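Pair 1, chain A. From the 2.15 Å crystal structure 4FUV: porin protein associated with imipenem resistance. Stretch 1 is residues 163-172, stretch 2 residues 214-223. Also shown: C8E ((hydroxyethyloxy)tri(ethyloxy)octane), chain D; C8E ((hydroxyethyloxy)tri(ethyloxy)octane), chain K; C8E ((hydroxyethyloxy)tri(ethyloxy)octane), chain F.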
# COMPACT_ATOMS: atom_id res chain seq x y z
N GLY A 163 -8.79 28.62 17.23
CA GLY A 163 -8.56 27.20 17.25
C GLY A 163 -8.64 26.59 15.87
O GLY A 163 -8.88 27.28 14.88
N VAL A 164 -8.43 25.28 15.80
CA VAL A 164 -8.52 24.56 14.55
C VAL A 164 -9.53 23.42 14.68
O VAL A 164 -9.86 23.00 15.79
CB VAL A 164 -7.15 24.02 14.15
CG1 VAL A 164 -6.19 25.20 13.92
CG2 VAL A 164 -6.62 23.10 15.23
N PHE A 165 -10.05 22.94 13.56
CA PHE A 165 -11.01 21.84 13.63
C PHE A 165 -10.96 20.91 12.44
O PHE A 165 -10.38 21.23 11.40
CB PHE A 165 -12.43 22.38 13.81
CG PHE A 165 -13.10 22.80 12.53
CD1 PHE A 165 -12.87 24.06 11.99
CD2 PHE A 165 -13.96 21.93 11.88
CE1 PHE A 165 -13.50 24.45 10.81
CE2 PHE A 165 -14.58 22.30 10.70
CZ PHE A 165 -14.35 23.56 10.16
N GLY A 166 -11.55 19.73 12.62
CA GLY A 166 -11.83 18.83 11.51
C GLY A 166 -13.26 18.36 11.72
O GLY A 166 -13.73 18.33 12.85
N GLU A 167 -13.95 18.01 10.64
CA GLU A 167 -15.31 17.50 10.76
C GLU A 167 -15.57 16.46 9.69
O GLU A 167 -15.20 16.64 8.51
CB GLU A 167 -16.33 18.64 10.63
CG GLU A 167 -17.77 18.22 10.96
CD GLU A 167 -18.78 19.37 10.83
OE1 GLU A 167 -18.59 20.42 11.48
OE2 GLU A 167 -19.76 19.23 10.06
N VAL A 168 -16.22 15.38 10.09
CA VAL A 168 -16.61 14.35 9.13
C VAL A 168 -18.08 14.03 9.33
O VAL A 168 -18.55 13.89 10.47
CB VAL A 168 -15.73 13.07 9.22
CG1 VAL A 168 -14.25 13.43 9.08
CG2 VAL A 168 -15.97 12.33 10.52
N GLY A 169 -18.82 13.93 8.23
CA GLY A 169 -20.21 13.54 8.30
C GLY A 169 -20.76 13.09 6.96
O GLY A 169 -20.00 12.69 6.06
N ALA A 170 -22.07 13.18 6.82
CA ALA A 170 -22.69 12.83 5.54
C ALA A 170 -24.07 13.45 5.41
O ALA A 170 -24.81 13.57 6.39
CB ALA A 170 -22.77 11.29 5.39
N TYR A 171 -24.40 13.85 4.19
CA TYR A 171 -25.74 14.32 3.87
C TYR A 171 -26.51 13.15 3.31
O TYR A 171 -25.97 12.38 2.53
CB TYR A 171 -25.67 15.45 2.83
CG TYR A 171 -24.95 16.70 3.31
CD1 TYR A 171 -25.60 17.64 4.10
CD2 TYR A 171 -23.64 16.95 2.95
CE1 TYR A 171 -24.94 18.80 4.53
CE2 TYR A 171 -22.97 18.10 3.38
CZ TYR A 171 -23.63 19.02 4.16
OH TYR A 171 -22.96 20.15 4.57
N TYR A 172 -27.77 13.00 3.71
CA TYR A 172 -28.64 12.05 3.06
C TYR A 172 -29.24 12.76 1.85
O TYR A 172 -30.12 13.60 1.98
CB TYR A 172 -29.76 11.59 3.99
CG TYR A 172 -30.84 10.79 3.30
CD1 TYR A 172 -30.54 9.66 2.55
CD2 TYR A 172 -32.18 11.15 3.41
CE1 TYR A 172 -31.55 8.92 1.92
CE2 TYR A 172 -33.19 10.42 2.80
CZ TYR A 172 -32.87 9.31 2.05
OH TYR A 172 -33.87 8.60 1.44
N LEU A 214 -23.95 11.55 0.74
CA LEU A 214 -22.77 12.29 0.31
C LEU A 214 -21.88 12.50 1.54
O LEU A 214 -22.23 13.28 2.43
CB LEU A 214 -23.18 13.65 -0.28
CG LEU A 214 -22.05 14.61 -0.65
CD1 LEU A 214 -21.16 14.01 -1.75
CD2 LEU A 214 -22.57 16.01 -1.07
N PRO A 215 -20.74 11.80 1.58
CA PRO A 215 -19.81 11.91 2.71
C PRO A 215 -19.06 13.23 2.66
O PRO A 215 -18.83 13.76 1.57
CB PRO A 215 -18.83 10.74 2.50
CG PRO A 215 -19.44 9.90 1.39
CD PRO A 215 -20.26 10.84 0.57
N VAL A 216 -18.70 13.77 3.82
CA VAL A 216 -18.05 15.08 3.88
C VAL A 216 -16.87 15.05 4.83
O VAL A 216 -16.96 14.51 5.93
CB VAL A 216 -19.02 16.16 4.42
CG1 VAL A 216 -18.38 17.53 4.33
CG2 VAL A 216 -20.31 16.12 3.65
N GLY A 217 -15.75 15.61 4.40
CA GLY A 217 -14.62 15.84 5.28
C GLY A 217 -14.17 17.28 5.12
O GLY A 217 -13.99 17.74 3.98
N LYS A 218 -13.99 17.99 6.22
CA LYS A 218 -13.50 19.36 6.16
C LYS A 218 -12.54 19.68 7.31
O LYS A 218 -12.62 19.07 8.37
CB LYS A 218 -14.66 20.38 6.11
CG LYS A 218 -15.60 20.36 7.32
CD LYS A 218 -16.71 21.42 7.21
CE LYS A 218 -17.52 21.26 5.92
NZ LYS A 218 -18.75 22.10 5.89
N VAL A 219 -11.64 20.63 7.08
CA VAL A 219 -10.78 21.16 8.13
C VAL A 219 -10.83 22.69 8.07
O VAL A 219 -11.28 23.25 7.07
CB VAL A 219 -9.32 20.67 8.00
CG1 VAL A 219 -9.23 19.18 8.29
CG2 VAL A 219 -8.77 20.98 6.59
N GLY A 220 -10.38 23.36 9.13
CA GLY A 220 -10.44 24.80 9.16
C GLY A 220 -9.96 25.48 10.43
O GLY A 220 -9.39 24.86 11.34
N VAL A 221 -10.20 26.78 10.49
CA VAL A 221 -9.76 27.58 11.61
C VAL A 221 -10.95 28.32 12.19
O VAL A 221 -11.75 28.89 11.45
CB VAL A 221 -8.68 28.57 11.15
CG1 VAL A 221 -8.15 29.39 12.33
CG2 VAL A 221 -7.56 27.82 10.45
N ASN A 222 -11.08 28.29 13.52
CA ASN A 222 -12.13 28.99 14.23
C ASN A 222 -11.59 30.31 14.79
O ASN A 222 -10.47 30.36 15.31
CB ASN A 222 -12.68 28.14 15.38
CG ASN A 222 -13.33 26.84 14.90
OD1 ASN A 222 -12.87 25.75 15.22
ND2 ASN A 222 -14.40 26.96 14.13
N PHE A 223 -12.37 31.37 14.67
CA PHE A 223 -12.01 32.66 15.25
C PHE A 223 -13.09 33.09 16.23
O PHE A 223 -14.27 33.01 15.91
CB PHE A 223 -11.83 33.73 14.17
CG PHE A 223 -10.82 33.38 13.11
CD1 PHE A 223 -9.47 33.66 13.30
CD2 PHE A 223 -11.21 32.77 11.93
CE1 PHE A 223 -8.54 33.34 12.33
CE2 PHE A 223 -10.28 32.44 10.95
CZ PHE A 223 -8.95 32.72 11.15
C1 C8E D . -9.53 15.47 8.06
C2 C8E D . -11.02 15.16 8.03
C3 C8E D . -11.34 14.22 6.87
C5 C8E D . -14.31 12.28 4.05
C6 C8E D . -15.21 11.47 3.12
C7 C8E D . -14.62 11.33 1.72
C8 C8E D . -15.06 12.43 0.76
O9 C8E D . -15.49 11.89 -0.48
C10 C8E D . -16.26 12.82 -1.22
C11 C8E D . -16.45 12.38 -2.67
O12 C8E D . -17.69 11.73 -2.82
C13 C8E D . -18.25 11.83 -4.11
C14 C8E D . -19.60 11.13 -4.06
O15 C8E D . -19.56 10.26 -2.95
C16 C8E D . -19.91 8.92 -3.24
C17 C8E D . -20.29 8.21 -1.94
O18 C8E D . -19.43 7.12 -1.75
C8 C8E K . -30.24 11.97 8.77
O9 C8E K . -31.06 10.91 8.28
C10 C8E K . -32.36 11.36 7.91
C11 C8E K . -33.18 10.18 7.40
O12 C8E K . -34.56 10.48 7.58
C13 C8E K . -35.08 11.27 6.52
O15 C8E K . -35.70 13.59 4.42
C16 C8E K . -35.36 14.42 3.33
C17 C8E K . -34.15 13.79 2.65
O18 C8E K . -34.04 14.26 1.32
C19 C8E K . -33.24 13.39 0.55
C20 C8E K . -34.08 12.21 0.07
O21 C8E K . -33.94 12.02 -1.33
C4 C8E F . -5.69 21.60 11.30
C5 C8E F . -6.67 22.34 10.39
C6 C8E F . -6.18 23.76 10.10
C7 C8E F . -6.52 24.16 8.66
O9 C8E F . -9.06 27.21 5.82
C10 C8E F . -8.70 28.24 4.92
C11 C8E F . -9.58 28.16 3.67
O12 C8E F . -10.59 29.15 3.67
C13 C8E F . -10.96 29.54 2.37
C14 C8E F . -11.54 30.95 2.39
C16 C8E F . -14.59 31.41 0.38
C17 C8E F . -16.11 31.42 0.25
O18 C8E F . -16.47 31.85 -1.05
C19 C8E F . -16.02 30.98 -2.05
C20 C8E F . -16.64 31.38 -3.39
O21 C8E F . -15.62 31.51 -4.35
O HOH W 1 -20.54 21.27 8.24

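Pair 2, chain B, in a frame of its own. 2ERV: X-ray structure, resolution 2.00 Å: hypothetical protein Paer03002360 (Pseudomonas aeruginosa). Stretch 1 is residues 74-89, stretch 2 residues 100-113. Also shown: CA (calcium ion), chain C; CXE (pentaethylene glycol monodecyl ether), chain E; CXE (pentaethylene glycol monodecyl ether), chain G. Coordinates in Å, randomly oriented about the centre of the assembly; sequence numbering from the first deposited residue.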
# COMPACT_ATOMS: atom_id res chain seq x y z
N SER B 74 -2.84 -19.03 15.76
CA SER B 74 -2.37 -19.31 14.40
C SER B 74 -2.87 -18.27 13.39
O SER B 74 -2.30 -18.18 12.30
CB SER B 74 -2.73 -20.72 13.96
OG SER B 74 -4.00 -20.72 13.37
N ILE B 75 -3.91 -17.50 13.77
CA ILE B 75 -4.42 -16.36 12.95
C ILE B 75 -4.69 -15.10 13.77
O ILE B 75 -5.54 -15.10 14.68
CB ILE B 75 -5.70 -16.76 12.14
CG1 ILE B 75 -5.50 -18.14 11.52
CG2 ILE B 75 -5.99 -15.71 11.09
CD1 ILE B 75 -6.55 -18.53 10.53
N LYS B 76 -4.02 -14.00 13.43
CA LYS B 76 -4.30 -12.70 14.07
C LYS B 76 -4.89 -11.74 13.03
O LYS B 76 -4.16 -11.29 12.16
CB LYS B 76 -3.02 -12.10 14.73
CG LYS B 76 -2.35 -13.07 15.80
CD LYS B 76 -1.01 -12.52 16.38
CE LYS B 76 -0.40 -13.46 17.46
NZ LYS B 76 -0.70 -14.96 17.22
N PRO B 77 -6.18 -11.40 13.13
CA PRO B 77 -6.72 -10.36 12.27
C PRO B 77 -6.05 -9.04 12.54
O PRO B 77 -5.65 -8.77 13.70
CB PRO B 77 -8.18 -10.27 12.66
CG PRO B 77 -8.50 -11.60 13.47
CD PRO B 77 -7.16 -11.92 14.11
N PHE B 78 -5.93 -8.19 11.50
CA PHE B 78 -5.32 -6.87 11.70
C PHE B 78 -5.97 -5.86 10.79
O PHE B 78 -6.51 -6.23 9.74
CB PHE B 78 -3.79 -6.91 11.47
CG PHE B 78 -3.37 -7.18 10.02
CD1 PHE B 78 -3.04 -8.47 9.61
CD2 PHE B 78 -3.28 -6.13 9.08
CE1 PHE B 78 -2.65 -8.73 8.30
CE2 PHE B 78 -2.90 -6.39 7.74
CZ PHE B 78 -2.58 -7.69 7.35
N ILE B 79 -5.92 -4.60 11.19
CA ILE B 79 -6.24 -3.51 10.27
C ILE B 79 -5.02 -2.57 10.20
O ILE B 79 -4.21 -2.49 11.14
CB ILE B 79 -7.53 -2.80 10.73
CG1 ILE B 79 -7.46 -2.49 12.23
CG2 ILE B 79 -8.69 -3.77 10.57
CD1 ILE B 79 -8.64 -1.63 12.73
N GLU B 80 -4.84 -1.89 9.07
CA GLU B 80 -3.70 -1.02 8.98
C GLU B 80 -4.05 0.30 8.26
O GLU B 80 -5.03 0.37 7.51
CB GLU B 80 -2.52 -1.75 8.32
CG GLU B 80 -2.74 -2.02 6.84
CD GLU B 80 -1.56 -2.69 6.13
OE1 GLU B 80 -0.72 -3.42 6.75
OE2 GLU B 80 -1.48 -2.48 4.90
N ALA B 81 -3.23 1.32 8.49
CA ALA B 81 -3.40 2.66 7.86
C ALA B 81 -2.07 3.35 7.84
O ALA B 81 -1.33 3.30 8.82
CB ALA B 81 -4.39 3.55 8.69
N GLY B 82 -1.75 4.05 6.75
CA GLY B 82 -0.50 4.72 6.80
C GLY B 82 -0.56 5.85 5.81
O GLY B 82 -1.48 5.93 5.01
N ILE B 83 0.42 6.72 5.93
CA ILE B 83 0.63 7.82 5.02
C ILE B 83 2.06 7.82 4.63
O ILE B 83 2.95 7.85 5.50
CB ILE B 83 0.27 9.15 5.71
CG1 ILE B 83 0.91 9.24 7.11
CG2 ILE B 83 -1.24 9.25 5.89
N GLY B 84 2.32 7.90 3.32
CA GLY B 84 3.70 7.99 2.88
C GLY B 84 3.91 8.88 1.68
O GLY B 84 3.10 9.74 1.41
N VAL B 85 5.00 8.62 0.96
CA VAL B 85 5.37 9.41 -0.20
C VAL B 85 5.67 8.45 -1.34
O VAL B 85 6.11 7.35 -1.08
CB VAL B 85 6.60 10.31 0.13
CG1 VAL B 85 6.26 11.27 1.33
CG2 VAL B 85 7.83 9.46 0.46
N ALA B 86 5.44 8.90 -2.57
CA ALA B 86 5.60 8.09 -3.78
C ALA B 86 6.16 8.96 -4.90
O ALA B 86 5.80 10.14 -5.01
CB ALA B 86 4.25 7.49 -4.22
N ALA B 87 6.99 8.36 -5.76
CA ALA B 87 7.50 9.01 -6.96
C ALA B 87 7.12 8.13 -8.14
O ALA B 87 7.46 6.94 -8.13
CB ALA B 87 9.06 9.15 -6.87
N PHE B 88 6.41 8.71 -9.11
CA PHE B 88 6.02 8.00 -10.30
C PHE B 88 7.01 8.28 -11.44
O PHE B 88 7.69 9.34 -11.46
CB PHE B 88 4.59 8.38 -10.74
CG PHE B 88 3.49 7.79 -9.85
CD1 PHE B 88 2.67 6.76 -10.32
CD2 PHE B 88 3.25 8.30 -8.57
CE1 PHE B 88 1.60 6.21 -9.49
CE2 PHE B 88 2.23 7.74 -7.71
CZ PHE B 88 1.40 6.72 -8.20
N SER B 89 7.06 7.35 -12.38
CA SER B 89 7.96 7.46 -13.53
C SER B 89 7.44 8.46 -14.57
O SER B 89 8.19 8.81 -15.50
CB SER B 89 8.23 6.08 -14.14
OG SER B 89 7.06 5.61 -14.79
N SER B 100 1.91 15.90 -11.04
CA SER B 100 3.27 15.74 -10.56
C SER B 100 3.66 14.25 -10.50
O SER B 100 2.80 13.39 -10.33
CB SER B 100 3.41 16.36 -9.18
OG SER B 100 2.58 15.73 -8.21
N SER B 101 4.96 13.99 -10.64
CA SER B 101 5.59 12.70 -10.41
C SER B 101 5.55 12.38 -8.92
O SER B 101 5.24 11.24 -8.53
CB SER B 101 7.08 12.74 -10.85
OG SER B 101 7.78 11.64 -10.20
N LEU B 102 5.85 13.37 -8.09
CA LEU B 102 5.83 13.20 -6.64
C LEU B 102 4.42 13.34 -6.06
O LEU B 102 3.68 14.29 -6.41
CB LEU B 102 6.74 14.20 -5.94
CG LEU B 102 8.19 14.39 -6.41
CD1 LEU B 102 8.83 15.46 -5.50
CD2 LEU B 102 8.93 13.08 -6.31
N ASN B 103 4.07 12.40 -5.17
CA ASN B 103 2.71 12.31 -4.66
C ASN B 103 2.73 11.73 -3.27
O ASN B 103 3.68 11.03 -2.90
CB ASN B 103 1.83 11.42 -5.57
CG ASN B 103 1.39 12.11 -6.85
OD1 ASN B 103 0.43 12.88 -6.83
ND2 ASN B 103 2.09 11.86 -7.95
N PHE B 104 1.66 11.98 -2.50
CA PHE B 104 1.50 11.33 -1.20
C PHE B 104 0.88 9.96 -1.47
O PHE B 104 0.29 9.75 -2.52
CB PHE B 104 0.58 12.13 -0.29
CG PHE B 104 1.07 13.54 0.02
CD1 PHE B 104 1.89 13.77 1.12
CD2 PHE B 104 0.67 14.62 -0.76
CE1 PHE B 104 2.35 15.07 1.41
CE2 PHE B 104 1.12 15.93 -0.46
CZ PHE B 104 1.97 16.14 0.63
N GLU B 105 1.04 9.04 -0.53
CA GLU B 105 0.42 7.73 -0.58
C GLU B 105 -0.41 7.62 0.68
O GLU B 105 0.17 7.68 1.74
CB GLU B 105 1.49 6.64 -0.48
CG GLU B 105 0.95 5.20 -0.53
CD GLU B 105 2.05 4.15 -0.45
OE1 GLU B 105 2.84 4.21 0.54
OE2 GLU B 105 2.17 3.28 -1.39
N ASP B 106 -1.74 7.49 0.57
CA ASP B 106 -2.62 7.24 1.73
C ASP B 106 -3.20 5.85 1.60
O ASP B 106 -3.72 5.51 0.53
CB ASP B 106 -3.81 8.21 1.72
CG ASP B 106 -3.39 9.66 1.94
OD1 ASP B 106 -2.57 9.96 2.84
OD2 ASP B 106 -3.77 10.57 1.19
N ARG B 107 -3.10 5.04 2.65
CA ARG B 107 -3.51 3.65 2.52
C ARG B 107 -4.27 3.15 3.74
O ARG B 107 -4.02 3.61 4.87
CB ARG B 107 -2.28 2.75 2.31
CG ARG B 107 -1.13 3.12 3.23
CD ARG B 107 0.19 2.55 2.79
NE ARG B 107 0.18 1.10 2.96
CZ ARG B 107 1.22 0.34 2.63
NH1 ARG B 107 2.30 0.87 2.09
NH2 ARG B 107 1.16 -0.94 2.85
N ILE B 108 -5.19 2.23 3.50
CA ILE B 108 -5.81 1.40 4.57
C ILE B 108 -5.80 -0.04 4.13
O ILE B 108 -5.62 -0.33 2.95
CB ILE B 108 -7.25 1.81 4.88
CG1 ILE B 108 -8.09 1.82 3.60
CG2 ILE B 108 -7.27 3.18 5.50
CD1 ILE B 108 -9.58 1.71 3.86
N GLY B 109 -6.01 -0.96 5.06
CA GLY B 109 -5.88 -2.36 4.74
C GLY B 109 -6.41 -3.19 5.91
O GLY B 109 -6.56 -2.67 7.04
N ALA B 110 -6.64 -4.47 5.65
CA ALA B 110 -7.07 -5.41 6.67
C ALA B 110 -6.62 -6.80 6.21
O ALA B 110 -6.51 -7.08 4.99
CB ALA B 110 -8.61 -5.35 6.82
N GLY B 111 -6.29 -7.68 7.15
CA GLY B 111 -6.07 -9.05 6.77
C GLY B 111 -5.83 -9.98 7.91
O GLY B 111 -6.27 -9.75 9.04
N LEU B 112 -5.15 -11.09 7.61
CA LEU B 112 -4.88 -12.13 8.60
C LEU B 112 -3.39 -12.35 8.66
O LEU B 112 -2.72 -12.51 7.62
CB LEU B 112 -5.57 -13.44 8.23
CG LEU B 112 -7.09 -13.35 7.97
CD1 LEU B 112 -7.71 -14.69 7.42
CD2 LEU B 112 -7.79 -12.89 9.22
N LYS B 113 -2.86 -12.37 9.88
CA LYS B 113 -1.49 -12.74 10.02
C LYS B 113 -1.38 -14.14 10.64
O LYS B 113 -1.95 -14.38 11.71
CB LYS B 113 -0.73 -11.72 10.85
CG LYS B 113 0.69 -12.25 11.23
CD LYS B 113 1.81 -11.38 10.76
CE LYS B 113 2.99 -11.55 11.70
NZ LYS B 113 3.72 -10.28 11.78
CA CA C . -4.22 12.41 2.76
O17 CXE E . -12.77 -3.38 13.58
C18 CXE E . -13.56 -4.56 13.76
C19 CXE E . -13.33 -5.49 12.58
O20 CXE E . -11.93 -5.61 12.33
C21 CXE E . -11.61 -6.24 11.10
C22 CXE E . -10.84 -7.52 11.38
O23 CXE E . -9.92 -7.83 10.33
C24 CXE E . -10.54 -8.54 9.24
C25 CXE E . -9.60 -9.61 8.70
O26 CXE E . -9.96 -9.94 7.36
C10 CXE G . -8.81 -8.16 -11.20
O11 CXE G . -7.91 -7.65 -10.22
C12 CXE G . -8.61 -7.18 -9.08
C13 CXE G . -8.18 -7.97 -7.84
O14 CXE G . -8.18 -7.07 -6.74
C15 CXE G . -8.95 -7.50 -5.63
C16 CXE G . -9.59 -6.28 -4.99
O17 CXE G . -9.45 -6.41 -3.59
C18 CXE G . -10.48 -5.73 -2.88
C19 CXE G . -9.88 -4.68 -1.96
O20 CXE G . -10.69 -3.51 -2.05
C21 CXE G . -11.29 -3.10 -0.82
C22 CXE G . -10.19 -2.83 0.19
O23 CXE G . -10.70 -2.16 1.34
C24 CXE G . -9.72 -2.14 2.37
C25 CXE G . -10.45 -2.58 3.63
O26 CXE G . -9.83 -1.95 4.73

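Pair 1 and pair 2 are both two neighbouring antiparallel strands, and the N, CA and C atoms of 14 central residues superpose with an RMSD of 0.5 Å. The angle between strand directions is 154° in pair 1 and 144° in pair 2. The backbone carries the same ladder in each: hydrogen-bonded pairs alternate with non-hydrogen-bonded ones, so A:Phe165 and A:Gly220 match B:Glu80 and B:Gly109. A:Phe165 N donates to A:Gly220 O at 3.0 Å, and B:Glu80 N to B:Gly109 O at 2.8 Å. The return bonds differ: A:Gly220 N to A:Phe165 O is 3.1 Å, whereas B:Gly109 N to B:Glu80 O, at 3.0 Å, is bent and weak. Between these rungs, CA-H groups approach carbonyls, as with A:Val164 CA and A:Gly220 O at 3.3 Å and their counterparts B:Ile79 CA and B:Gly109 O at 3.4 Å.

The first rule is a glycine opposite a large side chain in the p rotamer. In pair 1, A:Phe165 (chi1 83°) lays one ring face over the backbone at A:Gly220; a CB there would lie 2.6 Å from A:Phe165 CE1, a clash. At the matched site of pair 2 the p side chain is B:Glu80, and a CB on B:Gly109 would clash with B:Glu80 OE2 at 3.0 Å. The aromatic version recurs one rung along in pair 2, where B:Phe78 (chi1 67°) covers B:Gly111, whose CA lies 4.0 Å from the ring centroid, over the face. The glycine is thus a seat for either a ring or a carboxylate.

The second rule concerns charge on that same buried face. A:Glu167 and A:Lys218 face each other across a hydrogen-bonded pair, and their side chains meet at 3.8 Å between A:Glu167 CB and A:Lys218 CG. Their charged ends share a water, 2.8 Å from A:Glu167 OE2 and 3.1 Å from A:Lys218 NZ. In pair 2, A:Lys218 becomes B:Arg107 while A:Glu167 becomes B:Gly82, so the acid sits at the neighbouring rung: B:Glu80 OE2 makes a long salt bridge of 3.7 Å to B:Arg107 NH2. Within its own strand, B:Arg107 NH1 reaches B:Glu105 OE1, also a long salt bridge at 3.7 Å. Where B:Glu105 stands, pair 1 has A:Val216, whose CG2 packs 3.3 Å from A:Tyr171 CE2; the match for that tyrosine is B:Ala86.

The opposite face is more conservative. A:Val164, A:Val168 and A:Val219 match B:Ile79, B:Ile83 and B:Ile108, with side-chain centres within 0.9 Å, and detergent touches this face in both pairs. A:Val168 CG1 lies 3.7 Å from C3 of the chain D C8E, and B:Ile79 CG2 lies 3.9 Å from C21 of the chain E CXE. A:Gly217 leaves space that this C8E occupies: a CB would clash with its C5 at 2.9 Å. The matching B:Asp106 instead binds calcium through OD2 at 2.5 Å from CA.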